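PDB 4IT1: putative glucarate dehydratase, which probably catalyses the magnesium-dependent dehydration of D-glucarate to 5-dehydro-4-deoxy-D-glucarate, as a member of the mandelate racemase/muconate lactonizing enzyme family. Local coordinates for residues 57-60 with 64-67. Residues are numbered along the deposited sequence; the frame is centred on the assembly and turned at random.
Sequences EIES and YIGL
S60 grips the carbonyl of Y64 twice: its backbone N donates to Y64 O at 3.0 Å, and its OG donates to the same oxygen at 2.9 Å, from a direction tilted 21° off the carbonyl plane. With chi1 at 45°, OG sits between S60's own N and C, which turns it back across the hairpin. Followed outward, S60 CB stays 3.8 Å from Y64 O, while OG also lies 3.4 Å from Y64 CB and near the ring plane, at the edge of the tyrosine. Without the hydroxyl, as with an alanine here, Y64 O would probably keep just the S60 backbone N as donor from this strand, and a small gap would open beside Y64 CB. Further along, I58 and G66 form an antiparallel hydrogen-bonded pair: I58 N reaches G66 O at 2.8 Å, and G66 N returns to I58 O at 3.1 Å. On the face bearing E57, E59, I65 and L67, the contacts are aliphatic, with E57 CG 4.0 Å from L67 CD2 and E59 CG 4.1 Å from I65 CG1. Helix 128-148 packs against the other face, where A139 meets I58. This ladder closes a beta hairpin in the three-stranded antiparallel sheet of the enolase-superfamily N-terminal capping domain.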
loop_
_atom_site.group_PDB
_atom_site.type_symbol
_atom_site.label_atom_id
_atom_site.label_comp_id
_atom_site.label_asym_id
_atom_site.label_seq_id
_atom_site.Cartn_x
_atom_site.Cartn_y
_atom_site.Cartn_z
ATOM N N GLU A 57 25.970 1.871 -1.277
ATOM C CA GLU A 57 26.373 0.630 -0.612
ATOM C C GLU A 57 26.008 0.697 0.861
ATOM O O GLU A 57 26.344 1.660 1.545
ATOM C CB GLU A 57 27.882 0.419 -0.723
ATOM C CG GLU A 57 28.313 -0.798 -1.520
ATOM C CD GLU A 57 29.766 -1.193 -1.266
ATOM O OE1 GLU A 57 30.174 -2.271 -1.744
ATOM O OE2 GLU A 57 30.502 -0.439 -0.589
ATOM N N ILE A 58 25.313 -0.325 1.343
ATOM C CA ILE A 58 25.040 -0.463 2.769
ATOM C C ILE A 58 25.713 -1.742 3.265
ATOM O O ILE A 58 25.813 -2.723 2.528
ATOM C CB ILE A 58 23.523 -0.503 3.068
ATOM C CG1 ILE A 58 22.811 0.710 2.453
ATOM C CG2 ILE A 58 23.248 -0.605 4.566
ATOM C CD1 ILE A 58 23.167 2.047 3.070
ATOM N N GLU A 59 26.192 -1.714 4.504
ATOM C CA GLU A 59 26.778 -2.889 5.126
ATOM C C GLU A 59 26.293 -2.984 6.564
ATOM O O GLU A 59 26.070 -1.968 7.236
ATOM C CB GLU A 59 28.310 -2.844 5.062
ATOM C CG GLU A 59 28.997 -4.183 5.313
ATOM C CD GLU A 59 30.463 -4.041 5.696
ATOM O OE1 GLU A 59 31.326 -4.562 4.955
ATOM O OE2 GLU A 59 30.752 -3.409 6.738
ATOM N N SER A 60 26.127 -4.220 7.021
ATOM C CA SER A 60 25.615 -4.509 8.351
ATOM C C SER A 60 26.709 -5.100 9.235
ATOM O O SER A 60 27.752 -5.525 8.728
ATOM C CB SER A 60 24.454 -5.491 8.231
ATOM O OG SER A 60 24.781 -6.548 7.336
ATOM N N TYR A 64 26.446 -8.495 5.796
ATOM C CA TYR A 64 25.536 -8.465 4.642
ATOM C C TYR A 64 25.519 -7.089 3.969
ATOM O O TYR A 64 25.604 -6.059 4.645
ATOM C CB TYR A 64 24.121 -8.919 5.027
ATOM C CG TYR A 64 24.054 -10.330 5.575
ATOM C CD1 TYR A 64 24.316 -11.434 4.761
ATOM C CD2 TYR A 64 23.724 -10.561 6.910
ATOM C CE1 TYR A 64 24.255 -12.724 5.264
ATOM C CE2 TYR A 64 23.664 -11.847 7.422
ATOM C CZ TYR A 64 23.927 -12.923 6.596
ATOM O OH TYR A 64 23.863 -14.198 7.107
ATOM N N ILE A 65 25.418 -7.092 2.639
ATOM C CA ILE A 65 25.511 -5.874 1.823
ATOM C C ILE A 65 24.241 -5.598 0.992
ATOM O O ILE A 65 23.834 -6.423 0.160
ATOM C CB ILE A 65 26.759 -5.905 0.900
ATOM C CG1 ILE A 65 28.051 -5.846 1.727
ATOM C CG2 ILE A 65 26.730 -4.757 -0.106
ATOM C CD1 ILE A 65 29.308 -6.227 0.963
ATOM N N GLY A 66 23.635 -4.431 1.228
ATOM C CA GLY A 66 22.490 -3.945 0.445
ATOM C C GLY A 66 22.873 -2.841 -0.530
ATOM O O GLY A 66 23.619 -1.928 -0.179
ATOM N N LEU A 67 22.354 -2.924 -1.755
ATOM C CA LEU A 67 22.715 -1.998 -2.833
ATOM C C LEU A 67 21.592 -1.032 -3.244
ATOM O O LEU A 67 20.407 -1.345 -3.106
ATOM C CB LEU A 67 23.186 -2.772 -4.071
ATOM C CG LEU A 67 24.348 -3.761 -3.963
ATOM C CD1 LEU A 67 24.633 -4.334 -5.340
ATOM C CD2 LEU A 67 25.600 -3.110 -3.386
#